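Local coordinates for protein probable transcriptional regulator PhnF (Escherichia coli, PDB 2FA1) that probably acts as a GntR/HutC-family transcriptional regulator, encoded in an operon for alkylphosphonate uptake and C-P lyase, this chain being its C-terminal effector-binding domain, at residues 27-32 with 73-78; 128-133 with 142-147; 23-28 with 50-55. One frame throughout, in Å; residues are numbered along the deposited sequence.

Interaction 1 (27-32 with 73-78)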
loop_
_atom_site.group_PDB
_atom_site.type_symbol
_atom_site.label_atom_id
_atom_site.label_comp_id
_atom_site.label_asym_id
_atom_site.label_seq_id
_atom_site.Cartn_x
_atom_site.Cartn_y
_atom_site.Cartn_z
ATOM N N SER A 27 13.307 -18.247 -14.984
ATOM C CA SER A 27 12.826 -17.523 -16.216
ATOM C C SER A 27 12.362 -18.640 -17.154
ATOM O O SER A 27 13.199 -19.554 -17.475
ATOM C CB SER A 27 13.905 -16.645 -16.893
ATOM O OG SER A 27 15.114 -17.369 -16.992
ATOM N N VAL A 28 11.054 -18.659 -17.446
ATOM C CA VAL A 28 10.504 -19.732 -18.273
ATOM C C VAL A 28 9.419 -19.215 -19.161
ATOM O O VAL A 28 8.855 -18.172 -18.883
ATOM C CB VAL A 28 9.923 -20.882 -17.372
ATOM C CG1 VAL A 28 11.065 -21.638 -16.667
ATOM C CG2 VAL A 28 8.780 -20.478 -16.468
ATOM N N LEU A 29 9.123 -19.920 -20.259
ATOM C CA LEU A 29 7.864 -19.657 -20.936
ATOM C C LEU A 29 6.802 -20.575 -20.361
ATOM O O LEU A 29 7.057 -21.785 -20.141
ATOM C CB LEU A 29 8.058 -19.900 -22.428
ATOM C CG LEU A 29 9.084 -18.962 -23.123
ATOM C CD1 LEU A 29 9.715 -19.567 -24.409
ATOM C CD2 LEU A 29 8.401 -17.699 -23.466
ATOM N N ARG A 30 5.605 -20.074 -20.134
ATOM C CA ARG A 30 4.600 -20.951 -19.577
ATOM C C ARG A 30 3.202 -20.439 -19.920
ATOM O O ARG A 30 2.996 -19.274 -20.108
ATOM C CB ARG A 30 4.774 -21.007 -18.045
ATOM C CG ARG A 30 4.417 -19.758 -17.312
ATOM C CD ARG A 30 5.030 -19.782 -15.935
ATOM N NE ARG A 30 4.576 -21.014 -15.316
ATOM C CZ ARG A 30 5.111 -21.693 -14.309
ATOM N NH1 ARG A 30 4.486 -22.823 -13.986
ATOM N NH2 ARG A 30 6.210 -21.333 -13.649
ATOM N N PRO A 31 2.191 -21.335 -19.990
ATOM C CA PRO A 31 0.828 -20.869 -20.196
ATOM C C PRO A 31 0.310 -19.930 -19.108
ATOM O O PRO A 31 0.567 -20.174 -17.922
ATOM C CB PRO A 31 0.016 -22.203 -20.173
ATOM C CG PRO A 31 0.995 -23.177 -20.632
ATOM C CD PRO A 31 2.249 -22.798 -19.883
ATOM N N ALA A 32 -0.360 -18.848 -19.510
ATOM C CA ALA A 32 -0.997 -17.880 -18.643
ATOM C C ALA A 32 -2.194 -18.512 -17.900
ATOM O O ALA A 32 -3.099 -19.133 -18.511
ATOM C CB ALA A 32 -1.432 -16.671 -19.429
ATOM N N THR A 73 8.669 -11.835 -27.714
ATOM C CA THR A 73 9.889 -11.395 -28.372
ATOM C C THR A 73 10.864 -10.806 -27.386
ATOM O O THR A 73 12.040 -10.526 -27.739
ATOM C CB THR A 73 9.733 -10.366 -29.478
ATOM O OG1 THR A 73 9.276 -9.099 -29.034
ATOM C CG2 THR A 73 8.833 -10.997 -30.607
ATOM N N LEU A 74 10.380 -10.598 -26.153
ATOM C CA LEU A 74 11.417 -10.250 -25.147
ATOM C C LEU A 74 12.226 -11.421 -24.613
ATOM O O LEU A 74 13.129 -11.234 -23.807
ATOM C CB LEU A 74 10.778 -9.502 -23.955
ATOM C CG LEU A 74 9.995 -8.203 -24.203
ATOM C CD1 LEU A 74 9.325 -7.716 -22.960
ATOM C CD2 LEU A 74 11.075 -7.126 -24.601
ATOM N N TRP A 75 11.920 -12.646 -25.044
ATOM C CA TRP A 75 12.591 -13.782 -24.493
ATOM C C TRP A 75 14.138 -13.801 -24.622
ATOM O O TRP A 75 14.790 -14.234 -23.670
ATOM C CB TRP A 75 11.856 -15.049 -25.031
ATOM C CG TRP A 75 12.369 -16.343 -24.529
ATOM C CD1 TRP A 75 12.807 -17.388 -25.293
ATOM C CD2 TRP A 75 12.477 -16.764 -23.151
ATOM N NE1 TRP A 75 13.217 -18.464 -24.486
ATOM C CE2 TRP A 75 13.008 -18.096 -23.162
ATOM C CE3 TRP A 75 12.199 -16.133 -21.908
ATOM C CZ2 TRP A 75 13.236 -18.810 -21.973
ATOM C CZ3 TRP A 75 12.424 -16.847 -20.695
ATOM C CH2 TRP A 75 12.946 -18.179 -20.741
ATOM N N PRO A 76 14.712 -13.417 -25.798
ATOM C CA PRO A 76 16.186 -13.354 -25.889
ATOM C C PRO A 76 16.807 -12.486 -24.750
ATOM O O PRO A 76 17.852 -12.846 -24.176
ATOM C CB PRO A 76 16.409 -12.706 -27.297
ATOM C CG PRO A 76 15.227 -13.315 -28.070
ATOM C CD PRO A 76 14.105 -13.050 -27.113
ATOM N N THR A 77 16.068 -11.432 -24.364
ATOM C CA THR A 77 16.584 -10.558 -23.333
ATOM C C THR A 77 16.337 -11.120 -21.969
ATOM O O THR A 77 17.251 -11.249 -21.148
ATOM C CB THR A 77 15.939 -9.182 -23.469
ATOM O OG1 THR A 77 16.375 -8.599 -24.704
ATOM C CG2 THR A 77 16.335 -8.213 -22.235
ATOM N N LEU A 78 15.071 -11.432 -21.681
ATOM C CA LEU A 78 14.700 -11.811 -20.300
ATOM C C LEU A 78 15.326 -13.125 -19.819
ATOM O O LEU A 78 15.574 -13.339 -18.596
ATOM C CB LEU A 78 13.174 -11.788 -20.154
ATOM C CG LEU A 78 12.571 -10.413 -20.255
ATOM C CD1 LEU A 78 11.058 -10.542 -20.229
ATOM C CD2 LEU A 78 13.103 -9.370 -19.163
#

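Interaction 2 (128-133 with 142-147)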
loop_
_atom_site.group_PDB
_atom_site.type_symbol
_atom_site.label_atom_id
_atom_site.label_comp_id
_atom_site.label_asym_id
_atom_site.label_seq_id
_atom_site.Cartn_x
_atom_site.Cartn_y
_atom_site.Cartn_z
ATOM N N CYS A 128 0.768 -7.915 -0.259
ATOM C CA CYS A 128 0.751 -8.364 -1.620
ATOM C C CYS A 128 0.533 -7.138 -2.516
ATOM O O CYS A 128 -0.459 -6.407 -2.307
ATOM C CB CYS A 128 -0.336 -9.361 -1.806
ATOM S SG CYS A 128 -0.667 -9.823 -3.577
ATOM N N VAL A 129 1.478 -6.865 -3.439
ATOM C CA VAL A 129 1.389 -5.640 -4.269
ATOM C C VAL A 129 1.326 -6.143 -5.711
ATOM O O VAL A 129 2.240 -6.878 -6.188
ATOM C CB VAL A 129 2.554 -4.646 -4.095
ATOM C CG1 VAL A 129 2.361 -3.479 -5.020
ATOM C CG2 VAL A 129 2.605 -4.129 -2.659
ATOM N N ARG A 130 0.282 -5.743 -6.433
ATOM C CA ARG A 130 0.093 -6.327 -7.798
ATOM C C ARG A 130 0.026 -5.125 -8.703
ATOM O O ARG A 130 -0.621 -4.081 -8.379
ATOM C CB ARG A 130 -1.200 -7.116 -7.925
ATOM C CG ARG A 130 -1.266 -8.386 -7.002
ATOM C CD ARG A 130 -2.379 -9.279 -7.304
ATOM N NE ARG A 130 -3.614 -8.712 -6.817
ATOM C CZ ARG A 130 -4.763 -8.638 -7.501
ATOM N NH1 ARG A 130 -4.886 -9.118 -8.722
ATOM N NH2 ARG A 130 -5.836 -8.121 -6.897
ATOM N N THR A 131 0.796 -5.175 -9.793
ATOM C CA THR A 131 0.909 -3.981 -10.633
ATOM C C THR A 131 0.790 -4.333 -12.107
ATOM O O THR A 131 1.201 -5.359 -12.497
ATOM C CB THR A 131 2.225 -3.211 -10.384
ATOM O OG1 THR A 131 3.364 -3.927 -10.862
ATOM C CG2 THR A 131 2.527 -2.959 -8.871
ATOM N N LEU A 132 0.198 -3.441 -12.916
ATOM C CA LEU A 132 0.173 -3.518 -14.374
ATOM C C LEU A 132 1.021 -2.372 -14.904
ATOM O O LEU A 132 0.905 -1.174 -14.457
ATOM C CB LEU A 132 -1.261 -3.289 -14.903
ATOM C CG LEU A 132 -2.073 -4.552 -14.850
ATOM C CD1 LEU A 132 -3.462 -4.199 -15.429
ATOM C CD2 LEU A 132 -1.436 -5.682 -15.663
ATOM N N ASN A 133 1.924 -2.733 -15.836
ATOM C CA ASN A 133 2.947 -1.824 -16.330
ATOM C C ASN A 133 2.882 -1.887 -17.851
ATOM O O ASN A 133 2.458 -2.906 -18.442
ATOM C CB ASN A 133 4.361 -2.242 -15.879
ATOM C CG ASN A 133 4.555 -2.125 -14.388
ATOM O OD1 ASN A 133 4.399 -1.072 -13.773
ATOM N ND2 ASN A 133 4.904 -3.252 -13.763
ATOM N N ALA A 142 2.297 -4.454 -20.647
ATOM C CA ALA A 142 3.500 -5.173 -21.029
ATOM C C ALA A 142 3.743 -6.246 -19.978
ATOM O O ALA A 142 4.214 -7.335 -20.297
ATOM C CB ALA A 142 4.721 -4.236 -21.146
ATOM N N GLU A 143 3.428 -5.926 -18.718
ATOM C CA GLU A 143 3.937 -6.789 -17.610
ATOM C C GLU A 143 2.937 -6.716 -16.453
ATOM O O GLU A 143 2.436 -5.609 -16.170
ATOM C CB GLU A 143 5.275 -6.321 -17.078
ATOM C CG GLU A 143 5.865 -7.198 -15.852
ATOM C CD GLU A 143 6.674 -6.415 -14.884
ATOM O OE1 GLU A 143 7.546 -6.981 -14.236
ATOM O OE2 GLU A 143 6.426 -5.231 -14.605
ATOM N N TYR A 144 2.685 -7.882 -15.847
ATOM C CA TYR A 144 1.845 -7.968 -14.633
ATOM C C TYR A 144 2.818 -8.536 -13.580
ATOM O O TYR A 144 3.436 -9.586 -13.875
ATOM C CB TYR A 144 0.801 -9.011 -14.893
ATOM C CG TYR A 144 -0.027 -9.432 -13.704
ATOM C CD1 TYR A 144 -0.539 -8.438 -12.837
ATOM C CD2 TYR A 144 -0.305 -10.757 -13.466
ATOM C CE1 TYR A 144 -1.442 -8.815 -11.717
ATOM C CE2 TYR A 144 -1.150 -11.128 -12.336
ATOM C CZ TYR A 144 -1.684 -10.152 -11.510
ATOM O OH TYR A 144 -2.523 -10.470 -10.429
ATOM N N SER A 145 2.856 -7.894 -12.393
ATOM C CA SER A 145 3.774 -8.461 -11.381
ATOM C C SER A 145 3.020 -8.601 -10.085
ATOM O O SER A 145 2.144 -7.781 -9.771
ATOM C CB SER A 145 4.989 -7.606 -11.203
ATOM O OG SER A 145 4.729 -6.435 -10.520
ATOM N N VAL A 146 3.394 -9.613 -9.305
ATOM C CA VAL A 146 2.738 -9.831 -8.038
ATOM C C VAL A 146 3.872 -10.012 -7.029
ATOM O O VAL A 146 4.614 -11.008 -7.155
ATOM C CB VAL A 146 1.970 -11.157 -8.083
ATOM C CG1 VAL A 146 1.204 -11.472 -6.667
ATOM C CG2 VAL A 146 0.997 -11.239 -9.329
ATOM N N SER A 147 3.966 -9.076 -6.096
ATOM C CA SER A 147 5.020 -9.066 -5.076
ATOM C C SER A 147 4.411 -9.595 -3.794
ATOM O O SER A 147 3.304 -9.178 -3.402
ATOM C CB SER A 147 5.379 -7.583 -4.832
ATOM O OG SER A 147 6.436 -7.481 -3.948
HETATM O O HOH W 1 4.107 -5.830 -8.128
#

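Interaction 3 (23-28 with 50-55)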
loop_
_atom_site.group_PDB
_atom_site.type_symbol
_atom_site.label_atom_id
_atom_site.label_comp_id
_atom_site.label_asym_id
_atom_site.label_seq_id
_atom_site.Cartn_x
_atom_site.Cartn_y
_atom_site.Cartn_z
ATOM N N GLU A 23 17.608 -11.606 -6.773
ATOM C CA GLU A 23 18.121 -12.724 -7.599
ATOM C C GLU A 23 17.028 -13.339 -8.407
ATOM O O GLU A 23 15.908 -13.473 -7.935
ATOM C CB GLU A 23 18.664 -13.786 -6.697
ATOM C CG GLU A 23 19.860 -13.342 -5.921
ATOM C CD GLU A 23 21.127 -13.324 -6.752
ATOM O OE1 GLU A 23 21.199 -13.964 -7.836
ATOM O OE2 GLU A 23 22.063 -12.676 -6.264
ATOM N N LYS A 24 17.354 -13.792 -9.605
ATOM C CA LYS A 24 16.387 -14.606 -10.405
ATOM C C LYS A 24 16.287 -15.971 -9.837
ATOM O O LYS A 24 17.327 -16.687 -9.732
ATOM C CB LYS A 24 16.853 -14.659 -11.892
ATOM C CG LYS A 24 15.729 -15.334 -12.726
ATOM C CD LYS A 24 16.098 -15.328 -14.258
ATOM C CE LYS A 24 17.299 -16.246 -14.590
ATOM N NZ LYS A 24 17.478 -16.301 -16.106
ATOM N N LEU A 25 15.057 -16.414 -9.644
ATOM C CA LEU A 25 14.761 -17.791 -9.262
ATOM C C LEU A 25 14.370 -18.602 -10.481
ATOM O O LEU A 25 14.727 -19.766 -10.560
ATOM C CB LEU A 25 13.568 -17.818 -8.296
ATOM C CG LEU A 25 14.015 -17.723 -6.769
ATOM C CD1 LEU A 25 15.083 -16.863 -6.444
ATOM C CD2 LEU A 25 12.713 -17.687 -5.898
ATOM N N LEU A 26 13.712 -18.008 -11.456
ATOM C CA LEU A 26 13.348 -18.795 -12.633
ATOM C C LEU A 26 12.994 -17.845 -13.741
ATOM O O LEU A 26 12.506 -16.773 -13.476
ATOM C CB LEU A 26 12.113 -19.626 -12.272
ATOM C CG LEU A 26 11.661 -21.014 -12.828
ATOM C CD1 LEU A 26 10.390 -20.865 -13.633
ATOM C CD2 LEU A 26 12.658 -22.025 -13.428
ATOM N N SER A 27 13.307 -18.247 -14.984
ATOM C CA SER A 27 12.826 -17.523 -16.216
ATOM C C SER A 27 12.362 -18.640 -17.154
ATOM O O SER A 27 13.199 -19.554 -17.475
ATOM C CB SER A 27 13.905 -16.645 -16.893
ATOM O OG SER A 27 15.114 -17.369 -16.992
ATOM N N VAL A 28 11.054 -18.659 -17.446
ATOM C CA VAL A 28 10.504 -19.732 -18.273
ATOM C C VAL A 28 9.419 -19.215 -19.161
ATOM O O VAL A 28 8.855 -18.172 -18.883
ATOM C CB VAL A 28 9.923 -20.882 -17.372
ATOM C CG1 VAL A 28 11.065 -21.638 -16.667
ATOM C CG2 VAL A 28 8.780 -20.478 -16.468
ATOM N N HIS A 50 7.553 -15.899 -17.766
ATOM C CA HIS A 50 7.435 -15.756 -16.307
ATOM C C HIS A 50 8.848 -15.728 -15.735
ATOM O O HIS A 50 9.619 -16.682 -15.939
ATOM C CB HIS A 50 6.750 -17.035 -15.843
ATOM C CG HIS A 50 6.650 -17.129 -14.357
ATOM N ND1 HIS A 50 6.516 -18.326 -13.697
ATOM C CD2 HIS A 50 6.657 -16.163 -13.400
ATOM C CE1 HIS A 50 6.461 -18.098 -12.393
ATOM N NE2 HIS A 50 6.457 -16.796 -12.199
ATOM N N LEU A 51 9.136 -14.628 -15.007
ATOM C CA LEU A 51 10.404 -14.502 -14.246
ATOM C C LEU A 51 10.002 -14.430 -12.796
ATOM O O LEU A 51 9.093 -13.646 -12.461
ATOM C CB LEU A 51 11.077 -13.178 -14.604
ATOM C CG LEU A 51 12.256 -13.458 -15.513
ATOM C CD1 LEU A 51 11.617 -13.860 -16.873
ATOM C CD2 LEU A 51 13.126 -12.270 -15.710
ATOM N N ARG A 52 10.738 -15.138 -11.922
ATOM C CA ARG A 52 10.476 -14.965 -10.494
ATOM C C ARG A 52 11.751 -14.444 -9.855
ATOM O O ARG A 52 12.873 -14.954 -10.151
ATOM C CB ARG A 52 10.087 -16.314 -9.938
ATOM C CG ARG A 52 9.902 -16.249 -8.339
ATOM C CD ARG A 52 9.586 -17.669 -7.882
ATOM N NE ARG A 52 8.220 -18.026 -8.373
ATOM C CZ ARG A 52 7.781 -19.252 -8.690
ATOM N NH1 ARG A 52 8.569 -20.357 -8.638
ATOM N NH2 ARG A 52 6.515 -19.386 -9.125
ATOM N N THR A 53 11.638 -13.450 -8.983
ATOM C CA THR A 53 12.863 -12.908 -8.318
ATOM C C THR A 53 12.624 -12.969 -6.825
ATOM O O THR A 53 11.492 -13.037 -6.331
ATOM C CB THR A 53 13.125 -11.432 -8.698
ATOM O OG1 THR A 53 11.981 -10.598 -8.374
ATOM C CG2 THR A 53 13.339 -11.270 -10.316
ATOM N N LEU A 54 13.769 -12.913 -6.103
ATOM C CA LEU A 54 13.621 -12.900 -4.628
ATOM C C LEU A 54 14.748 -12.027 -4.051
ATOM O O LEU A 54 15.906 -12.094 -4.512
ATOM C CB LEU A 54 13.888 -14.304 -4.166
ATOM C CG LEU A 54 13.685 -14.572 -2.659
ATOM C CD1 LEU A 54 12.307 -14.410 -2.216
ATOM C CD2 LEU A 54 14.242 -15.913 -2.306
ATOM N N ARG A 55 14.363 -11.281 -3.019
ATOM C CA ARG A 55 15.381 -10.445 -2.268
ATOM C C ARG A 55 15.557 -11.202 -0.927
ATOM O O ARG A 55 14.515 -11.537 -0.233
ATOM C CB ARG A 55 14.812 -9.051 -2.090
ATOM C CG ARG A 55 15.742 -8.288 -1.102
ATOM C CD ARG A 55 15.212 -6.868 -0.759
ATOM N NE ARG A 55 16.161 -6.202 0.155
ATOM C CZ ARG A 55 15.924 -5.012 0.704
ATOM N NH1 ARG A 55 14.779 -4.399 0.461
ATOM N NH2 ARG A 55 16.813 -4.454 1.497
#

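Interaction 1 (27-32 with 73-78)
In this UTRA domain a short helix, 75-78, packs against strand 23-31, at one border of the antiparallel sheet, and one tryptophan carries nearly all of the contact. The chi1 of Trp-75 (-178°) sets CG anti to its own backbone N and sends the indole out from the start of the helix to the strand. In Leu-29, CG lies anti to the carbonyl carbon, beside the backbone N, and although its CB does not point at the helix, the isobutyl end turns that way, so the two side chains meet tip to tip. CD1 of Leu-29 sits over one face of the indole of Trp-75, 3.8 Å from the centroid of the five-membered ring and only 14° off the ring normal, a CH-pi contact. CG of Leu-29 follows over the same face, 4.0 Å from Trp-75 CE2. A branched aliphatic group suits this place, since it can spread two carbons over the flat ring without asking for a polar partner.

The far end of the indole, on its benzo ring, reaches the strand backbone, and CH2 of Trp-75 lies 3.8 Å from Val-28 CA. Ser-27 points its CB at the helix, while its OG is taken up by Lys-24. No hydrogen bond crosses between 27-32 and 73-78, so shape and dispersion hold them together at a fairly exposed surface. Leu-78, one turn on from Leu-74, whose carbonyl accepts its N-H, also packs on Phe-69 and Leu-86. At the indole edge, near the ring plane, Ser-27 O approaches Trp-75 CH2 to 3.6 Å.

Interaction 2 (128-133 with 142-147)
Strands 125-135 and 143-150 form a beta hairpin, and segments 128-133 and 142-147 run antiparallel in it, their axes at 171°. The pairs Val-129/Ser-147, Thr-131/Ser-145 and Asn-133/Glu-143 are hydrogen-bonded; Ser-147 N to Val-129 O is nearly straight, 2.8 Å long with 172° at the hydrogen. At the loop end Ala-142 and Glu-143 both face Asn-133 in a classic beta bulge: Asn-133 O takes Ala-142 N in its carbonyl plane at 2.7 Å, and Glu-143 N from above that plane at 3.2 Å.

Polar side chains meet on the face of Thr-131 and Asn-133. Thr-131 and Ser-145 both hold their hydroxyls in the crowded position between N and carbonyl carbon, so Thr-131 OG1 and Ser-145 OG share a 2.9 Å hydrogen bond that either could donate; one water links Ser-145 OG with Val-129 O. Asn-133 ND2 bonds to the anti lone pair of Glu-143 OE2 at 2.6 Å, a short, bent bond with OE2 off the amide plane; Asn-133 OD1 accepts from Gln-16 NE2. The carboxylate, whose OE1 also bonds His-67 and His-87, is gripped on both oxygens, which probably stabilises its charge in a buried place.

On the other face Arg-130, bent at chi3, lies alongside Tyr-144. Its NH1 donates to Tyr-144 OH at 3.2 Å, exactly in the guanidinium plane, with the ring turned 86° to that plane. The aliphatic part of Arg-130 rests on Val-146, CG to CG1 4.0 Å, and the side chain of Leu-132 crosses that of Tyr-144 obliquely, CD2 near the ring's CD1.

Glu-155 of the second subunit forms a salt bridge with Arg-130 NH2. Helix 34-40 packs on Tyr-144, whose ring meets His-35 edge-to-face, while strands 98-109 and 60-69 flank the pair within the sheet.

Interaction 3 (23-28 with 50-55)
A classic beta bulge interrupts the antiparallel pairing of strands 23-31 and 47-57. Leu-25 and Leu-26 both face Arg-52, whose carbonyl oxygen accepts Leu-25 N in its plane at 2.7 Å and Leu-26 N in a weak bond at 3.4 Å. The helix-like psi of Leu-25 (-34°) makes room for the extra residue, and the register shifts by one between Lys-24 and Leu-26. Regular pairing stands before and after it: Glu-23 N reaches Leu-54 O with 177° at the hydrogen, though from above the plane of that carbonyl, and His-50 N meets Val-28 O at 2.8 Å, nearly along the C=O axis.

The bulged leucine, Leu-25, turns its side chain toward the partner strand and lies obliquely across two residues. Its CD1 touches Leu-54 CB at 3.6 Å, while CD2 rests on Arg-52 CD at 3.7 Å. Arg-52 suits this place because its methylenes, running out with CG anti to the backbone N (chi1 175°), give leucine an apolar surface, while the bend at chi3 carries NE to a salt bridge with Asp-66. His-50 lies beside Val-28 on the same face, with CB 4.0 Å from Val-28 CG2; its NE2 bonds to the same Asp-66 oxygen, so one carboxylate oxygen receives both side chains, and the ring stacks on Tyr-68.

On the other face Leu-51 CD1 packs against Ser-27 CB at 3.6 Å. Lys-24, in the conformer given, leaves with CG anti to its N, bends at chi3, and bonds through NZ to Ser-27 OG at 2.7 Å, three residues along its strand.

Two successive residues facing one on the partner strand, their N-H groups directed at a single carbonyl, the second only weakly here, make the classic bulge of an antiparallel sheet such as that of this UTRA domain.

In the fold
From the N terminus, strand 23-31 comes first and opens both interaction 3 and interaction 1. Interaction 3 closes the shorter loop, around helix 34-40, when strand 47-57 returns beside it. Interaction 1 starts from the same strand but closes later, at helix 75-78, after strand 60-69 has passed. The two share Ser-27 and Val-28, and they meet again where Arg-30 NH2 lies 3.0 Å from His-50 ND1, a probable hydrogen bond. Interaction 2 follows in series, as a hairpin on the other half of the same six-stranded sheet; strand 60-69, pairing with both 47-57 and 143-150, joins the halves.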